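Local coordinates for protein enoyl CoA hydratase/isomerase (Crotonase) (Legionella pneumophila subsp. pneumophila, PDB 3I47) that probably hydrates enoyl-CoA thioesters or shifts their double bonds, as a member of the crotonase (enoyl-CoA hydratase/isomerase) family, at residues Tyr8-Lys13 and Ile44-Val49; Asp12-Leu17 and Gln199-Ala204; Gln31-Met36 and Leu86-Leu91; Thr102-Gln107 and Gly116-Cys121. One frame throughout, in Å; residues are numbered along the deposited sequence.

Interaction 1. Residues Tyr8-Lys13 and Ile44-Val49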
loop_
_atom_site.group_PDB
_atom_site.type_symbol
_atom_site.label_atom_id
_atom_site.label_comp_id
_atom_site.label_asym_id
_atom_site.label_seq_id
_atom_site.Cartn_x
_atom_site.Cartn_y
_atom_site.Cartn_z
ATOM N N TYR A 8 -1.263 -14.619 -7.057
ATOM C CA TYR A 8 -2.498 -13.966 -6.624
ATOM C C TYR A 8 -3.455 -14.996 -6.066
ATOM O O TYR A 8 -3.790 -15.972 -6.747
ATOM C CB TYR A 8 -3.124 -13.200 -7.795
ATOM C CG TYR A 8 -4.422 -12.503 -7.476
ATOM C CD1 TYR A 8 -4.515 -11.622 -6.395
ATOM C CD2 TYR A 8 -5.557 -12.714 -8.265
ATOM C CE1 TYR A 8 -5.715 -10.982 -6.093
ATOM C CE2 TYR A 8 -6.755 -12.075 -7.979
ATOM C CZ TYR A 8 -6.827 -11.216 -6.894
ATOM O OH TYR A 8 -8.015 -10.580 -6.619
ATOM N N GLU A 9 -3.885 -14.796 -4.821
ATOM C CA GLU A 9 -4.879 -15.676 -4.203
ATOM C C GLU A 9 -5.753 -14.902 -3.227
ATOM O O GLU A 9 -5.357 -13.838 -2.746
ATOM C CB GLU A 9 -4.226 -16.884 -3.516
ATOM C CG GLU A 9 -3.529 -16.615 -2.186
ATOM C CD GLU A 9 -3.131 -17.901 -1.464
ATOM O OE1 GLU A 9 -3.980 -18.811 -1.332
ATOM O OE2 GLU A 9 -1.967 -18.001 -1.018
ATOM N N ILE A 10 -6.939 -15.442 -2.963
ATOM C CA ILE A 10 -7.873 -14.859 -2.000
ATOM C C ILE A 10 -8.049 -15.811 -0.816
ATOM O O ILE A 10 -8.314 -17.003 -1.011
ATOM C CB ILE A 10 -9.241 -14.555 -2.657
ATOM C CG1 ILE A 10 -9.070 -13.574 -3.822
ATOM C CG2 ILE A 10 -10.243 -14.006 -1.627
ATOM C CD1 ILE A 10 -10.240 -13.558 -4.785
ATOM N N GLN A 11 -7.865 -15.290 0.396
ATOM C CA GLN A 11 -8.126 -16.019 1.645
ATOM C C GLN A 11 -9.030 -15.178 2.544
ATOM O O GLN A 11 -8.675 -14.054 2.855
ATOM C CB GLN A 11 -6.830 -16.246 2.430
ATOM C CG GLN A 11 -5.797 -17.178 1.822
ATOM C CD GLN A 11 -4.543 -17.291 2.694
ATOM O OE1 GLN A 11 -4.582 -17.047 3.905
ATOM N NE2 GLN A 11 -3.423 -17.660 2.074
ATOM N N ASP A 12 -10.164 -15.720 2.995
ATOM C CA ASP A 12 -11.014 -15.024 3.999
ATOM C C ASP A 12 -11.174 -13.508 3.718
ATOM O O ASP A 12 -10.913 -12.653 4.593
ATOM C CB ASP A 12 -10.481 -15.268 5.433
ATOM C CG ASP A 12 -11.338 -14.586 6.528
ATOM O OD1 ASP A 12 -12.584 -14.528 6.392
ATOM O OD2 ASP A 12 -10.762 -14.111 7.539
ATOM N N LYS A 13 -11.590 -13.199 2.489
ATOM C CA LYS A 13 -11.869 -11.836 2.018
ATOM C C LYS A 13 -10.641 -10.932 1.895
ATOM O O LYS A 13 -10.776 -9.719 1.699
ATOM C CB LYS A 13 -12.977 -11.170 2.853
ATOM C CG LYS A 13 -14.261 -11.999 2.876
ATOM C CD LYS A 13 -15.427 -11.234 3.477
ATOM C CE LYS A 13 -16.707 -12.077 3.453
ATOM N NZ LYS A 13 -17.122 -12.462 2.059
ATOM N N ILE A 44 -9.452 -5.150 -6.730
ATOM C CA ILE A 44 -10.272 -3.960 -6.464
ATOM C C ILE A 44 -11.712 -4.168 -6.935
ATOM O O ILE A 44 -12.657 -3.696 -6.290
ATOM C CB ILE A 44 -9.650 -2.687 -7.096
ATOM C CG1 ILE A 44 -8.408 -2.269 -6.305
ATOM C CG2 ILE A 44 -10.670 -1.527 -7.160
ATOM C CD1 ILE A 44 -7.600 -1.153 -6.958
ATOM N N ASN A 45 -11.880 -4.909 -8.029
ATOM C CA ASN A 45 -13.197 -5.102 -8.635
ATOM C C ASN A 45 -13.893 -6.403 -8.226
ATOM O O ASN A 45 -15.025 -6.666 -8.661
ATOM C CB ASN A 45 -13.096 -4.968 -10.164
ATOM C CG ASN A 45 -12.786 -3.544 -10.597
ATOM O OD1 ASN A 45 -11.728 -3.267 -11.161
ATOM N ND2 ASN A 45 -13.696 -2.630 -10.309
ATOM N N ASP A 46 -13.231 -7.196 -7.383
ATOM C CA ASP A 46 -13.786 -8.468 -6.904
ATOM C C ASP A 46 -14.570 -8.270 -5.609
ATOM O O ASP A 46 -13.995 -7.954 -4.572
ATOM C CB ASP A 46 -12.662 -9.485 -6.685
ATOM C CG ASP A 46 -13.175 -10.902 -6.449
ATOM O OD1 ASP A 46 -14.377 -11.094 -6.163
ATOM O OD2 ASP A 46 -12.358 -11.839 -6.550
ATOM N N THR A 47 -15.886 -8.476 -5.668
ATOM C CA THR A 47 -16.727 -8.307 -4.485
ATOM C C THR A 47 -16.394 -9.296 -3.361
ATOM O O THR A 47 -16.792 -9.078 -2.217
ATOM C CB THR A 47 -18.247 -8.389 -4.815
ATOM O OG1 THR A 47 -18.528 -9.638 -5.439
ATOM C CG2 THR A 47 -18.669 -7.253 -5.734
ATOM N N ASN A 48 -15.666 -10.367 -3.682
ATOM C CA ASN A 48 -15.200 -11.326 -2.674
ATOM C C ASN A 48 -13.988 -10.840 -1.863
ATOM O O ASN A 48 -13.591 -11.478 -0.885
ATOM C CB ASN A 48 -14.886 -12.678 -3.322
ATOM C CG ASN A 48 -16.123 -13.350 -3.895
ATOM O OD1 ASN A 48 -17.195 -13.337 -3.284
ATOM N ND2 ASN A 48 -15.981 -13.940 -5.071
ATOM N N VAL A 49 -13.406 -9.716 -2.278
ATOM C CA VAL A 49 -12.227 -9.146 -1.621
ATOM C C VAL A 49 -12.609 -7.874 -0.876
ATOM O O VAL A 49 -13.225 -6.980 -1.453
ATOM C CB VAL A 49 -11.106 -8.842 -2.659
ATOM C CG1 VAL A 49 -9.927 -8.100 -2.008
ATOM C CG2 VAL A 49 -10.610 -10.126 -3.288
HETATM O O HOH W 1 -10.092 -11.430 -8.009
HETATM O O HOH W 2 -16.648 -9.765 0.653
#
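An Asx turn overlapping a type I beta turn, Asp46 to Val49, meets the end of strand 6-11 and the bend after it, where Ile10 and Lys13 lie against Asp46, Asn48 and Val49. The turn is held from within: Asp46 OD1 accepts a hydrogen bond from the backbone N-H of Asn48, N to OD1 2.9 Å, the donor standing well above the carboxylate plane, and Val49 N returns to Asp46 O. The other carboxylate oxygen faces the strand. Ile10 and Asp46 reach for one another tip to tip, with Ile10 CD1 3.2 Å from Asp46 OD2, and a water bridges that same oxygen to Tyr8 OH, lying in the plane of the tyrosine ring at its edge. In the crotonase fold this turn links helix 30-45 to strand 51-56, while 12-13 form the hairpin bend between the first two strands. Ile10 CG1, anti to its own carbonyl carbon (chi1 -59°), and CD1 both pack on Val49 CG2, the latter at 3.8 Å. At the bend the backbone itself makes the contact: Lys13 CA points its hydrogen at Asn48 O, a CH···O approach of 3.4 Å and 158°. A second water accepts from Lys13 NZ and donates to Thr47 O, 3.0 Å away.

Interaction 2. Residues Asp12-Leu17 and Gln199-Ala204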
loop_
_atom_site.group_PDB
_atom_site.type_symbol
_atom_site.label_atom_id
_atom_site.label_comp_id
_atom_site.label_asym_id
_atom_site.label_seq_id
_atom_site.Cartn_x
_atom_site.Cartn_y
_atom_site.Cartn_z
ATOM N N ASP A 12 -10.164 -15.720 2.995
ATOM C CA ASP A 12 -11.014 -15.024 3.999
ATOM C C ASP A 12 -11.174 -13.508 3.718
ATOM O O ASP A 12 -10.913 -12.653 4.593
ATOM C CB ASP A 12 -10.481 -15.268 5.433
ATOM C CG ASP A 12 -11.338 -14.586 6.528
ATOM O OD1 ASP A 12 -12.584 -14.528 6.392
ATOM O OD2 ASP A 12 -10.762 -14.111 7.539
ATOM N N LYS A 13 -11.590 -13.199 2.489
ATOM C CA LYS A 13 -11.869 -11.836 2.018
ATOM C C LYS A 13 -10.641 -10.932 1.895
ATOM O O LYS A 13 -10.776 -9.719 1.699
ATOM C CB LYS A 13 -12.977 -11.170 2.853
ATOM C CG LYS A 13 -14.261 -11.999 2.876
ATOM C CD LYS A 13 -15.427 -11.234 3.477
ATOM C CE LYS A 13 -16.707 -12.077 3.453
ATOM N NZ LYS A 13 -17.122 -12.462 2.059
ATOM N N VAL A 14 -9.457 -11.542 1.963
ATOM C CA VAL A 14 -8.199 -10.818 1.746
ATOM C C VAL A 14 -7.574 -11.247 0.412
ATOM O O VAL A 14 -7.278 -12.428 0.201
ATOM C CB VAL A 14 -7.194 -11.060 2.902
ATOM C CG1 VAL A 14 -5.917 -10.257 2.681
ATOM C CG2 VAL A 14 -7.808 -10.683 4.236
ATOM N N GLY A 15 -7.376 -10.285 -0.486
ATOM C CA GLY A 15 -6.676 -10.558 -1.752
ATOM C C GLY A 15 -5.193 -10.373 -1.531
ATOM O O GLY A 15 -4.770 -9.334 -1.026
ATOM N N LEU A 16 -4.410 -11.386 -1.886
ATOM C CA LEU A 16 -2.972 -11.385 -1.621
ATOM C C LEU A 16 -2.201 -11.390 -2.932
ATOM O O LEU A 16 -2.322 -12.337 -3.713
ATOM C CB LEU A 16 -2.605 -12.631 -0.809
ATOM C CG LEU A 16 -3.307 -12.842 0.535
ATOM C CD1 LEU A 16 -3.194 -14.289 0.968
ATOM C CD2 LEU A 16 -2.687 -11.945 1.565
ATOM N N LEU A 17 -1.448 -10.321 -3.190
ATOM C CA LEU A 17 -0.548 -10.260 -4.350
ATOM C C LEU A 17 0.845 -10.489 -3.823
ATOM O O LEU A 17 1.300 -9.738 -2.957
ATOM C CB LEU A 17 -0.617 -8.892 -5.039
ATOM C CG LEU A 17 -1.770 -8.491 -5.966
ATOM C CD1 LEU A 17 -3.066 -8.220 -5.209
ATOM C CD2 LEU A 17 -1.351 -7.266 -6.758
ATOM N N GLN A 199 -8.698 -9.074 10.462
ATOM C CA GLN A 199 -9.425 -8.220 11.414
ATOM C C GLN A 199 -10.114 -7.029 10.748
ATOM O O GLN A 199 -11.278 -6.734 11.040
ATOM C CB GLN A 199 -8.512 -7.776 12.552
ATOM C CG GLN A 199 -8.239 -8.904 13.540
ATOM C CD GLN A 199 -6.960 -8.715 14.339
ATOM O OE1 GLN A 199 -6.257 -7.708 14.202
ATOM N NE2 GLN A 199 -6.648 -9.700 15.185
ATOM N N ILE A 200 -9.407 -6.347 9.852
ATOM C CA ILE A 200 -10.019 -5.274 9.087
ATOM C C ILE A 200 -11.152 -5.808 8.188
ATOM O O ILE A 200 -12.212 -5.173 8.074
ATOM C CB ILE A 200 -8.947 -4.505 8.259
ATOM C CG1 ILE A 200 -7.936 -3.852 9.212
ATOM C CG2 ILE A 200 -9.598 -3.454 7.376
ATOM C CD1 ILE A 200 -6.702 -3.273 8.511
ATOM N N SER A 201 -10.940 -6.985 7.591
ATOM C CA SER A 201 -11.929 -7.577 6.674
ATOM C C SER A 201 -13.192 -7.999 7.414
ATOM O O SER A 201 -14.238 -8.175 6.797
ATOM C CB SER A 201 -11.342 -8.758 5.883
ATOM O OG SER A 201 -11.281 -9.938 6.668
ATOM N N ASN A 202 -13.087 -8.136 8.730
ATOM C CA ASN A 202 -14.249 -8.508 9.537
ATOM C C ASN A 202 -14.975 -7.338 10.193
ATOM O O ASN A 202 -16.021 -7.518 10.834
ATOM C CB ASN A 202 -13.887 -9.620 10.526
ATOM C CG ASN A 202 -13.575 -10.927 9.820
ATOM O OD1 ASN A 202 -14.329 -11.374 8.947
ATOM N ND2 ASN A 202 -12.457 -11.537 10.173
ATOM N N ASN A 203 -14.448 -6.132 10.021
ATOM C CA ASN A 203 -15.196 -4.941 10.405
ATOM C C ASN A 203 -16.274 -4.686 9.345
ATOM O O ASN A 203 -16.196 -5.208 8.225
ATOM C CB ASN A 203 -14.271 -3.724 10.551
ATOM C CG ASN A 203 -13.297 -3.847 11.729
ATOM O OD1 ASN A 203 -12.210 -3.246 11.724
ATOM N ND2 ASN A 203 -13.673 -4.624 12.731
ATOM N N ALA A 204 -17.286 -3.893 9.692
ATOM C CA ALA A 204 -18.383 -3.622 8.755
ATOM C C ALA A 204 -17.849 -3.041 7.452
ATOM O O ALA A 204 -17.168 -2.032 7.452
ATOM C CB ALA A 204 -19.394 -2.686 9.381
#
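Ser201 has the most surface buried here, and it faces the hairpin bend at Asp12 and Lys13, the turn between the first two antiparallel strands of the crotonase-type sheet. The serine belongs to the last turn of helix 189-201, so the contact places the C-terminal end of that helix against the bend where strand 14-19 begins. Ser201 OG sits between its own backbone N and carbonyl carbon (chi1 78°), and from there it lies 3.4 Å from Asp12 O, a weak hydrogen bond. Its firmer partner is Ser198 O, one turn back in the same helix. The serine CB takes the apolar share of the contact, lying 4.2 Å from Lys13 CB, while the rest of the lysine chain leads away from the helix. Val14 follows on the strand and brings CG2 to 4.3 Å from Ser201 OG, at the inner margin of the contact. Asp12 contributes its side chain as well as its carbonyl. With CG anti to the backbone N (chi1 -179°), the carboxylate is carried to the helix side, where OD2 makes a weak hydrogen bond to Ser198 OG. Next in the chain after Ser201, the Asn202 side chain crosses that of Asp12 at about a right angle, the amide and carboxylate planes 35° apart, and Asn202 ND2 stays 4.1 Å from Asp12 OD2.

Interaction 3. Residues Gln31-Met36 and Leu86-Leu91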
loop_
_atom_site.group_PDB
_atom_site.type_symbol
_atom_site.label_atom_id
_atom_site.label_comp_id
_atom_site.label_asym_id
_atom_site.label_seq_id
_atom_site.Cartn_x
_atom_site.Cartn_y
_atom_site.Cartn_z
ATOM N N GLN A 31 7.481 -5.175 -16.903
ATOM C CA GLN A 31 6.682 -6.414 -17.024
ATOM C C GLN A 31 6.092 -6.815 -15.668
ATOM O O GLN A 31 4.882 -7.046 -15.563
ATOM C CB GLN A 31 7.517 -7.550 -17.610
ATOM C CG GLN A 31 6.718 -8.825 -17.873
ATOM C CD GLN A 31 7.600 -9.926 -18.404
ATOM O OE1 GLN A 31 8.175 -9.803 -19.485
ATOM N NE2 GLN A 31 7.705 -11.023 -17.646
ATOM N N LEU A 32 6.931 -6.876 -14.631
ATOM C CA LEU A 32 6.442 -7.242 -13.307
ATOM C C LEU A 32 5.385 -6.237 -12.841
ATOM O O LEU A 32 4.347 -6.615 -12.294
ATOM C CB LEU A 32 7.601 -7.291 -12.295
ATOM C CG LEU A 32 7.256 -7.639 -10.844
ATOM C CD1 LEU A 32 6.779 -9.080 -10.697
ATOM C CD2 LEU A 32 8.436 -7.351 -9.915
ATOM N N LEU A 33 5.663 -4.952 -13.045
ATOM C CA LEU A 33 4.721 -3.915 -12.595
ATOM C C LEU A 33 3.392 -3.952 -13.352
ATOM O O LEU A 33 2.343 -3.628 -12.789
ATOM C CB LEU A 33 5.370 -2.528 -12.651
ATOM C CG LEU A 33 6.583 -2.362 -11.737
ATOM C CD1 LEU A 33 7.282 -1.044 -12.059
ATOM C CD2 LEU A 33 6.240 -2.479 -10.260
ATOM N N THR A 34 3.425 -4.348 -14.625
ATOM C CA THR A 34 2.193 -4.523 -15.397
ATOM C C THR A 34 1.367 -5.674 -14.834
ATOM O O THR A 34 0.150 -5.533 -14.693
ATOM C CB THR A 34 2.518 -4.752 -16.896
ATOM O OG1 THR A 34 3.077 -3.547 -17.424
ATOM C CG2 THR A 34 1.251 -5.075 -17.686
ATOM N N GLU A 35 2.021 -6.788 -14.490
ATOM C CA GLU A 35 1.333 -7.900 -13.810
ATOM C C GLU A 35 0.650 -7.419 -12.542
ATOM O O GLU A 35 -0.497 -7.765 -12.274
ATOM C CB GLU A 35 2.286 -9.029 -13.429
ATOM C CG GLU A 35 2.923 -9.744 -14.609
ATOM C CD GLU A 35 3.290 -11.194 -14.295
ATOM O OE1 GLU A 35 4.448 -11.580 -14.574
ATOM O OE2 GLU A 35 2.431 -11.931 -13.772
ATOM N N MET A 36 1.371 -6.626 -11.756
ATOM C CA MET A 36 0.822 -6.083 -10.517
ATOM C C MET A 36 -0.413 -5.232 -10.766
ATOM O O MET A 36 -1.410 -5.367 -10.050
ATOM C CB MET A 36 1.898 -5.336 -9.722
ATOM C CG MET A 36 3.021 -6.274 -9.268
ATOM S SD MET A 36 4.290 -5.485 -8.228
ATOM C CE MET A 36 3.313 -5.021 -6.845
ATOM N N LEU A 86 5.226 5.626 -16.763
ATOM C CA LEU A 86 3.789 5.613 -16.498
ATOM C C LEU A 86 3.274 4.235 -16.065
ATOM O O LEU A 86 2.178 4.143 -15.517
ATOM C CB LEU A 86 2.989 6.155 -17.693
ATOM C CG LEU A 86 3.067 7.683 -17.844
ATOM C CD1 LEU A 86 2.614 8.096 -19.236
ATOM C CD2 LEU A 86 2.234 8.363 -16.772
ATOM N N VAL A 87 4.061 3.176 -16.286
ATOM C CA VAL A 87 3.683 1.861 -15.753
ATOM C C VAL A 87 3.677 1.917 -14.225
ATOM O O VAL A 87 2.634 1.668 -13.608
ATOM C CB VAL A 87 4.583 0.712 -16.283
ATOM C CG1 VAL A 87 4.148 -0.633 -15.663
ATOM C CG2 VAL A 87 4.503 0.662 -17.793
ATOM N N LEU A 88 4.811 2.289 -13.625
ATOM C CA LEU A 88 4.867 2.502 -12.167
ATOM C C LEU A 88 3.898 3.604 -11.746
ATOM O O LEU A 88 3.189 3.451 -10.757
ATOM C CB LEU A 88 6.289 2.821 -11.687
ATOM C CG LEU A 88 6.405 3.096 -10.183
ATOM C CD1 LEU A 88 6.101 1.848 -9.346
ATOM C CD2 LEU A 88 7.791 3.622 -9.867
ATOM N N GLY A 89 3.844 4.693 -12.512
ATOM C CA GLY A 89 2.930 5.805 -12.195
ATOM C C GLY A 89 1.476 5.366 -12.098
ATOM O O GLY A 89 0.779 5.715 -11.139
ATOM N N ASN A 90 1.014 4.583 -13.068
ATOM C CA ASN A 90 -0.353 4.080 -13.019
ATOM C C ASN A 90 -0.588 3.068 -11.912
ATOM O O ASN A 90 -1.662 3.070 -11.295
ATOM C CB ASN A 90 -0.739 3.494 -14.370
ATOM C CG ASN A 90 -1.149 4.563 -15.351
ATOM O OD1 ASN A 90 -1.996 5.402 -15.041
ATOM N ND2 ASN A 90 -0.573 4.533 -16.548
ATOM N N LEU A 91 0.412 2.229 -11.639
ATOM C CA LEU A 91 0.305 1.272 -10.528
ATOM C C LEU A 91 0.130 2.001 -9.195
ATOM O O LEU A 91 -0.785 1.685 -8.425
ATOM C CB LEU A 91 1.515 0.326 -10.466
ATOM C CG LEU A 91 1.554 -0.625 -9.254
ATOM C CD1 LEU A 91 0.320 -1.573 -9.213
ATOM C CD2 LEU A 91 2.858 -1.417 -9.238
#
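Segments 31-36 and 86-91, each part of a longer helix, run in nearly the same direction, their local axes crossing at 26° and coming within 9.3 Å of each other. The backbones are closest at Leu33 and Leu88, whose CA atoms are 6.4 Å apart, with the CA atoms of Thr34 and Val87 almost as close. Leu33 is the central side chain, and three of its carbons have separate neighbours: CB meets Val87 CG1 at 3.8 Å, CD1 comes near CB and CD1 of Leu88, and CD2 touches Leu91 CD2 at 3.7 Å. Leu33 and Leu91 cross at about a right angle. Both helices belong to the helical layer of the crotonase fold, and Met36 and Leu91 also touch Leu117 of helix 113-120, so the seam continues into a third helix. With CG anti to the backbone N (chi1 175°), Leu91 extends across to Met36, where CD1 is 4.0 Å from Met36 C and both methyls lie near Met36 CB. Toward the more exposed margin, Thr34 OG1 is 3.6 Å from Val87 CG1, a polar atom brushing a methyl; the hydroxyl's hydrogen bond is with Asn30 O, in its own helix.

Interaction 4. Residues Thr102-Gln107 and Gly116-Cys121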
loop_
_atom_site.group_PDB
_atom_site.type_symbol
_atom_site.label_atom_id
_atom_site.label_comp_id
_atom_site.label_asym_id
_atom_site.label_seq_id
_atom_site.Cartn_x
_atom_site.Cartn_y
_atom_site.Cartn_z
ATOM N N THR A 102 -5.665 -1.075 1.740
ATOM C CA THR A 102 -4.466 -1.673 1.140
ATOM C C THR A 102 -3.335 -1.750 2.160
ATOM O O THR A 102 -3.114 -0.811 2.937
ATOM C CB THR A 102 -3.991 -0.867 -0.070
ATOM O OG1 THR A 102 -3.813 0.498 0.308
ATOM C CG2 THR A 102 -5.002 -0.952 -1.209
ATOM N N ILE A 103 -2.618 -2.869 2.147
ATOM C CA ILE A 103 -1.560 -3.136 3.128
ATOM C C ILE A 103 -0.334 -3.625 2.385
ATOM O O ILE A 103 -0.446 -4.546 1.561
ATOM C CB ILE A 103 -1.980 -4.232 4.134
ATOM C CG1 ILE A 103 -3.161 -3.746 4.976
ATOM C CG2 ILE A 103 -0.803 -4.631 5.039
ATOM C CD1 ILE A 103 -3.838 -4.858 5.753
ATOM N N ALA A 104 0.814 -3.017 2.669
ATOM C CA ALA A 104 2.114 -3.534 2.176
ATOM C C ALA A 104 2.841 -4.271 3.289
ATOM O O ALA A 104 2.921 -3.762 4.410
ATOM C CB ALA A 104 2.985 -2.391 1.661
ATOM N N MET A 105 3.369 -5.458 2.987
ATOM C CA MET A 105 4.051 -6.293 3.977
ATOM C C MET A 105 5.498 -6.390 3.505
ATOM O O MET A 105 5.761 -6.964 2.437
ATOM C CB MET A 105 3.392 -7.687 4.043
ATOM C CG MET A 105 4.092 -8.694 4.949
ATOM S SD MET A 105 3.375 -10.386 4.931
ATOM C CE MET A 105 4.823 -11.328 4.499
ATOM N N VAL A 106 6.415 -5.803 4.273
ATOM C CA VAL A 106 7.789 -5.607 3.797
ATOM C C VAL A 106 8.826 -6.348 4.644
ATOM O O VAL A 106 8.982 -6.059 5.844
ATOM C CB VAL A 106 8.151 -4.104 3.802
ATOM C CG1 VAL A 106 9.576 -3.888 3.292
ATOM C CG2 VAL A 106 7.144 -3.296 2.972
ATOM N N GLN A 107 9.541 -7.270 3.999
ATOM C CA GLN A 107 10.690 -7.956 4.587
ATOM C C GLN A 107 11.956 -7.546 3.828
ATOM O O GLN A 107 11.904 -7.197 2.641
ATOM C CB GLN A 107 10.501 -9.480 4.517
ATOM C CG GLN A 107 11.062 -10.192 3.241
ATOM C CD GLN A 107 10.249 -9.981 1.949
ATOM O OE1 GLN A 107 9.320 -9.155 1.876
ATOM N NE2 GLN A 107 10.608 -10.744 0.904
ATOM N N GLY A 116 8.423 2.944 -2.472
ATOM C CA GLY A 116 7.244 3.716 -2.865
ATOM C C GLY A 116 5.947 2.944 -2.683
ATOM O O GLY A 116 4.935 3.522 -2.273
ATOM N N LEU A 117 5.945 1.651 -3.003
ATOM C CA LEU A 117 4.726 0.854 -2.832
ATOM C C LEU A 117 4.220 0.877 -1.394
ATOM O O LEU A 117 3.012 0.974 -1.166
ATOM C CB LEU A 117 4.923 -0.599 -3.271
ATOM C CG LEU A 117 5.229 -0.883 -4.734
ATOM C CD1 LEU A 117 5.194 -2.395 -4.931
ATOM C CD2 LEU A 117 4.244 -0.195 -5.688
ATOM N N ALA A 118 5.145 0.806 -0.433
ATOM C CA ALA A 118 4.791 0.887 0.982
ATOM C C ALA A 118 4.085 2.207 1.289
ATOM O O ALA A 118 3.113 2.234 2.028
ATOM C CB ALA A 118 6.040 0.722 1.870
ATOM N N ALA A 119 4.564 3.305 0.702
ATOM C CA ALA A 119 3.943 4.611 0.913
ATOM C C ALA A 119 2.577 4.765 0.228
ATOM O O ALA A 119 1.709 5.485 0.722
ATOM C CB ALA A 119 4.902 5.721 0.461
ATOM N N ALA A 120 2.377 4.102 -0.916
ATOM C CA ALA A 120 1.128 4.227 -1.652
ATOM C C ALA A 120 -0.011 3.484 -0.972
ATOM O O ALA A 120 -1.180 3.872 -1.097
ATOM C CB ALA A 120 1.311 3.694 -3.083
ATOM N N CYS A 121 0.336 2.397 -0.287
ATOM C CA CYS A 121 -0.652 1.619 0.469
ATOM C C CYS A 121 -1.118 2.408 1.693
ATOM O O CYS A 121 -0.406 3.282 2.186
ATOM C CB CYS A 121 -0.063 0.285 0.915
ATOM S SG CYS A 121 0.147 -0.886 -0.455
#
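Thr102 and Cys121 face each other at one end of this buried contact, both with their CB turned toward the opposite segment. Thr102 OG1 occupies the position between its backbone N and carbonyl carbon (chi1 54°), which brings it to 3.4 Å from Cys121 CA; the same oxygen hydrogen-bonds Asp122 N, the next amide along, and so meets the chain just as it leaves helix 113-120. Cys121 is the first residue beyond the helical conformation. Its SG is anti to the carbonyl carbon (chi1 -72°) and reaches along the strand to the next inward-facing residue, lying 3.8 Å from both the N and the CB of Ala104. That alanine methyl is thereby shared: it also stands 3.8 Å from Ala118 CA, close against the helix backbone as well as near the Ala118 methyl. Farther along, Val106 CG2 meets Ala118 CB at 4.3 Å. The alternation of the strand explains the series, since Thr102, Ala104 and Val106 look at the helix while Ile103 has its CB turned away, its side chain touching Ala197 of helix 189-201. The alanines at the interface are consistent with the close approach of the two axes, 7.6 Å, at 149° between their directions. A helix roughly antiparallel to strand 102-106, reached through short strand 109-111 and leading into the parallel neighbour 123-127, is typical of the crotonase fold.

From the N terminus, strand 6-11 turns at Asp12 and Lys13 into strand 14-19, and this bend serves two contacts. Interaction 1 closes a short loop to the turn that follows helix 30-45; interaction 2 closes a far longer one, reaching helix 189-201 and enclosing both interactions 3 and 4. Interaction 3 starts within the span of interaction 1 but ends beyond it, so these two cross, sharing helix 30-45. Interaction 4 then closes a small local loop in series after both. Physical links follow: Leu17 touches Met36, Met36 and Leu91 reach Leu117, and Ile200 meets Ile103, joining the helical layer, the central sheet and the helix on its other face.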